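Local coordinates for Lmo2184 protein (Listeria monocytogenes serovar 1/2a, PDB 5JOQ), which probably binds heme as the lipid-anchored substrate-binding component of an ABC transporter for iron uptake, at residues Met126-Lys131 with Leu146-Thr151; Leu263-Phe268 with Glu282-Met286. Where two conformers were deposited one is given. Residue numbers count along the deposited sequence, not the author numbering.

Interaction 1 of 2, residues Met126-Lys131 with Leu146-Thr151; sequences MQTEIK and LNKDLT
An antiparallel helix pair, within a region predicted to form a coiled coil, joins Met126-Lys131 of helix 123-136 to Leu146-Thr151 of helix 140-161, the long helix that bridges the two lobes in this class of solute-binding protein. Both are regular alpha-helix, axes 10.3 Å apart at 163°, with Gln127 CA 6.2 Å from Asn147 CA. On the buried side, Ile130 (chi1 m, chi2 t) pushes CD1 into the hollow between two leucines one turn apart, 3.9 Å from Leu146 CD2 and 3.8 Å from Leu150 CD1. Met126 (chi1 and chi2 t) brings its flexible tip, CE, 4.2 Å from Leu150 CD1. Ile47 of helix 42-50 also touches Ile130. Towards solvent, amides replace aliphatics because they can both donate and accept. Asn147 (chi1 m) inserts ND2 beside the opposing backbone and donates to Gln127 O at 3.0 Å; that carbonyl also accepts from Lys131 N. Gln127 (chi1 m, chi2 t) reaches back, its NE2 donating to Asn147 OD1 at 3.2 Å and to Thr151 OG1 at 3.0 Å.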
# COMPACT_ATOMS: atom_id res chain seq x y z
N MET A 126 -14.51 8.15 22.97
CA MET A 126 -15.27 7.02 22.41
C MET A 126 -16.30 6.50 23.41
O MET A 126 -17.44 6.17 23.04
CB MET A 126 -14.31 5.87 22.00
CG MET A 126 -15.05 4.68 21.39
SD MET A 126 -13.96 3.30 20.95
CE MET A 126 -13.39 2.77 22.59
N GLN A 127 -15.92 6.38 24.69
CA GLN A 127 -16.86 5.89 25.69
C GLN A 127 -18.05 6.83 25.87
O GLN A 127 -19.18 6.38 26.05
CB GLN A 127 -16.15 5.66 27.02
CG GLN A 127 -15.15 4.48 26.93
CD GLN A 127 -14.67 4.12 28.32
OE1 GLN A 127 -13.76 4.75 28.85
NE2 GLN A 127 -15.31 3.11 28.93
N THR A 128 -17.83 8.15 25.84
CA THR A 128 -18.98 9.06 25.88
C THR A 128 -19.88 8.87 24.66
O THR A 128 -21.13 8.93 24.76
CB THR A 128 -18.49 10.51 25.97
OG1 THR A 128 -17.79 10.70 27.21
CG2 THR A 128 -19.68 11.52 25.86
N GLU A 129 -19.28 8.64 23.48
CA GLU A 129 -20.09 8.40 22.28
C GLU A 129 -20.89 7.11 22.42
O GLU A 129 -22.05 7.06 22.01
CB GLU A 129 -19.22 8.34 21.03
CG GLU A 129 -18.51 9.67 20.71
CD GLU A 129 -19.43 10.83 20.28
OE1 GLU A 129 -20.68 10.69 20.27
OE2 GLU A 129 -18.87 11.90 19.96
N ILE A 130 -20.30 6.10 23.04
CA ILE A 130 -21.02 4.84 23.28
C ILE A 130 -22.21 5.09 24.20
O ILE A 130 -23.34 4.64 23.93
CB ILE A 130 -20.05 3.78 23.86
CG1 ILE A 130 -19.11 3.28 22.75
CG2 ILE A 130 -20.83 2.64 24.52
CD1 ILE A 130 -17.84 2.46 23.32
N LYS A 131 -22.00 5.84 25.29
CA LYS A 131 -23.11 6.22 26.16
C LYS A 131 -24.20 6.94 25.36
O LYS A 131 -25.40 6.68 25.53
CB LYS A 131 -22.57 7.12 27.29
CG LYS A 131 -23.65 7.75 28.20
CD LYS A 131 -23.00 8.66 29.30
CE LYS A 131 -24.07 9.33 30.27
NZ LYS A 131 -23.45 10.10 31.48
N LEU A 146 -21.01 -2.31 27.99
CA LEU A 146 -19.80 -2.23 27.16
C LEU A 146 -18.79 -1.28 27.79
O LEU A 146 -17.59 -1.60 27.88
CB LEU A 146 -20.16 -1.75 25.75
CG LEU A 146 -19.03 -1.50 24.74
CD1 LEU A 146 -18.20 -2.76 24.55
CD2 LEU A 146 -19.66 -1.04 23.38
N ASN A 147 -19.26 -0.13 28.27
CA ASN A 147 -18.34 0.83 28.89
C ASN A 147 -17.75 0.29 30.18
O ASN A 147 -16.59 0.58 30.50
CB ASN A 147 -19.07 2.16 29.12
CG ASN A 147 -18.93 3.09 27.91
OD1 ASN A 147 -17.98 2.94 27.15
ND2 ASN A 147 -19.85 4.04 27.74
N LYS A 148 -18.53 -0.46 30.96
CA LYS A 148 -18.01 -1.09 32.18
C LYS A 148 -16.82 -1.99 31.85
O LYS A 148 -15.80 -1.98 32.54
CB LYS A 148 -19.11 -1.91 32.84
CG LYS A 148 -18.73 -2.48 34.16
CD LYS A 148 -19.89 -3.31 34.72
CE LYS A 148 -19.46 -4.12 35.95
NZ LYS A 148 -20.59 -4.97 36.42
N ASP A 149 -16.97 -2.81 30.80
CA ASP A 149 -15.91 -3.73 30.39
C ASP A 149 -14.66 -2.97 29.96
O ASP A 149 -13.55 -3.31 30.36
CB ASP A 149 -16.41 -4.62 29.24
CG ASP A 149 -17.43 -5.67 29.71
OD1 ASP A 149 -17.54 -5.91 30.94
OD2 ASP A 149 -18.11 -6.26 28.84
N LEU A 150 -14.83 -1.98 29.08
CA LEU A 150 -13.72 -1.15 28.65
C LEU A 150 -13.01 -0.51 29.84
O LEU A 150 -11.78 -0.55 29.94
CB LEU A 150 -14.21 -0.05 27.70
CG LEU A 150 -14.70 -0.53 26.32
CD1 LEU A 150 -15.41 0.62 25.53
CD2 LEU A 150 -13.55 -1.11 25.51
N THR A 151 -13.77 0.14 30.72
CA THR A 151 -13.17 0.82 31.86
C THR A 151 -12.42 -0.15 32.75
O THR A 151 -11.38 0.20 33.30
CB THR A 151 -14.26 1.54 32.64
OG1 THR A 151 -14.73 2.64 31.84
CG2 THR A 151 -13.74 2.02 34.01

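Interaction 2 of 2, residues Leu263-Phe268 with Glu282-Met286; sequences LDENLF and EMEKM
The contact lies at the edge of the apolar interior of the C-terminal lobe, where the loop leaving strand 260-262 meets one face of the last helix, 276-288. Leu263 is still extended (phi/psi -78/127), and the chain then turns sharply. Asp264 shapes the bend as an Asx turn: its OD1 accepts from Asn266 N at 3.0 Å, while its carbonyl O accepts from Leu267 N at 3.0 Å and Phe268 N at 2.9 Å. An aspartate suits this exposed corner because its short carboxylate can reach the backbone two residues on. The turn directs Leu267 and Phe268 toward helical Glu282-Met286, although the backbones stay apart, Leu263 CA lying 8.8 Å from Met283 CA. The flat Phe268 ring (chi1 m, chi2 near -90°) spans this gap, with CE1 3.8 Å from Met283 CE, and CZ 3.9 Å from both Met286 CE and Glu282 CB. Leu263 CD2 comes unusually close to Met286 CE, 3.3 Å, and lies 4.2 Å from Met283 CE. Flexible Met283 (chi1 t, chi2 p, chi3 p) and Met286 (m, t, m) bring their CE methyls to ring and leucine, whereas Glu282 offers its aliphatic base and leads its carboxylate away to a salt bridge, OE1 lying 3.6 Å from Lys285 NZ. Helix 187-194 borders the cluster through Ile188, which touches Leu263 and Phe268, and Val192, which touches Met283; Leu263 also hydrogen-bonds through its backbone to Arg226 in strand 223-227.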
# COMPACT_ATOMS: atom_id res chain seq x y z
N LEU A 263 4.15 0.21 15.15
CA LEU A 263 2.89 -0.20 15.77
C LEU A 263 2.11 -1.03 14.78
O LEU A 263 1.88 -0.60 13.64
CB LEU A 263 2.09 1.03 16.20
CG LEU A 263 2.73 1.90 17.28
CD1 LEU A 263 1.82 3.11 17.54
CD2 LEU A 263 2.94 1.12 18.61
N ASP A 264 1.69 -2.22 15.20
CA ASP A 264 0.95 -3.09 14.28
C ASP A 264 -0.25 -2.33 13.72
O ASP A 264 -1.18 -2.01 14.45
CB ASP A 264 0.47 -4.35 14.98
CG ASP A 264 -0.27 -5.29 14.04
OD1 ASP A 264 -0.49 -4.95 12.84
OD2 ASP A 264 -0.64 -6.39 14.51
N GLU A 265 -0.22 -2.03 12.44
CA GLU A 265 -1.24 -1.22 11.80
C GLU A 265 -2.62 -1.85 11.98
O GLU A 265 -3.63 -1.17 12.05
CB GLU A 265 -0.87 -1.01 10.33
CG GLU A 265 -1.93 -0.39 9.48
CD GLU A 265 -2.87 -1.41 8.92
OE1 GLU A 265 -2.44 -2.55 8.72
OE2 GLU A 265 -4.02 -1.05 8.69
N ASN A 266 -2.68 -3.17 11.96
CA ASN A 266 -3.94 -3.88 12.08
C ASN A 266 -4.60 -3.66 13.43
O ASN A 266 -5.83 -3.76 13.54
CB ASN A 266 -3.69 -5.37 11.84
CG ASN A 266 -4.28 -5.85 10.54
OD1 ASN A 266 -5.45 -6.25 10.50
ND2 ASN A 266 -3.50 -5.81 9.48
N LEU A 267 -3.82 -3.36 14.46
CA LEU A 267 -4.32 -3.18 15.81
C LEU A 267 -4.36 -1.73 16.27
O LEU A 267 -5.26 -1.36 17.03
CB LEU A 267 -3.45 -4.00 16.79
CG LEU A 267 -3.70 -3.90 18.30
CD1 LEU A 267 -5.09 -4.43 18.66
CD2 LEU A 267 -2.65 -4.74 19.02
N PHE A 268 -3.42 -0.89 15.83
CA PHE A 268 -3.32 0.52 16.20
C PHE A 268 -3.83 1.39 15.04
O PHE A 268 -3.04 1.80 14.17
CB PHE A 268 -1.86 0.88 16.53
CG PHE A 268 -1.34 0.20 17.78
CD1 PHE A 268 -1.48 0.81 19.02
CD2 PHE A 268 -0.68 -1.01 17.69
CE1 PHE A 268 -1.00 0.20 20.18
CE2 PHE A 268 -0.18 -1.64 18.86
CZ PHE A 268 -0.36 -1.03 20.09
N GLU A 282 -0.72 -4.13 24.48
CA GLU A 282 0.48 -4.18 23.64
C GLU A 282 1.35 -2.95 23.88
O GLU A 282 2.59 -3.05 23.93
CB GLU A 282 0.06 -4.33 22.18
CG GLU A 282 1.11 -4.82 21.25
CD GLU A 282 1.71 -6.14 21.73
OE1 GLU A 282 0.96 -7.06 22.19
OE2 GLU A 282 2.95 -6.21 21.69
N MET A 283 0.73 -1.78 24.10
CA MET A 283 1.49 -0.57 24.40
C MET A 283 2.28 -0.74 25.69
O MET A 283 3.46 -0.36 25.76
CB MET A 283 0.55 0.64 24.50
CG MET A 283 1.28 1.95 24.72
SD MET A 283 2.32 2.46 23.35
CE MET A 283 1.11 2.77 22.03
N GLU A 284 1.66 -1.33 26.70
CA GLU A 284 2.35 -1.53 27.97
C GLU A 284 3.57 -2.43 27.79
O GLU A 284 4.61 -2.20 28.41
CB GLU A 284 1.37 -2.11 29.01
CG GLU A 284 1.97 -2.24 30.37
CD GLU A 284 1.08 -3.00 31.36
OE1 GLU A 284 -0.13 -3.23 31.08
OE2 GLU A 284 1.62 -3.36 32.43
N LYS A 285 3.47 -3.45 26.92
CA LYS A 285 4.61 -4.33 26.67
C LYS A 285 5.77 -3.57 26.04
O LYS A 285 6.93 -3.75 26.43
CB LYS A 285 4.21 -5.49 25.77
CG LYS A 285 3.33 -6.53 26.44
CD LYS A 285 2.99 -7.68 25.50
CE LYS A 285 1.82 -8.49 26.06
NZ LYS A 285 1.12 -9.24 24.99
N MET A 286 5.47 -2.72 25.06
CA MET A 286 6.52 -1.96 24.37
C MET A 286 7.18 -0.94 25.29
O MET A 286 8.39 -0.72 25.20
CB MET A 286 5.92 -1.25 23.16
CG MET A 286 5.74 -2.17 21.96
SD MET A 286 5.00 -1.30 20.57
CE MET A 286 3.36 -1.02 21.14

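How the interactions relate
Interactions 1 and 2 do not touch: their centres are 21 Å apart and their nearest atoms about 11 Å. Both are partly buried, but interaction 1 lies farther from the middle of the chain. Its two regular helices can pair amides along a polar edge while aliphatic groups pack beneath. Interaction 2 sets an irregular loop against a helix and has no hydrogen bond between its segments; apolar carbons join them, and the polar bonds lie within each segment or run elsewhere, as from Lys285 to Glu84 of a neighbouring subunit. The segments lie on different elements, yet helix 140-161 relates the two regions: it supplies Leu146-Thr151 to interaction 1, while farther along, Val157 and, at its end, Val161 touch Glu284 of helix 276-288.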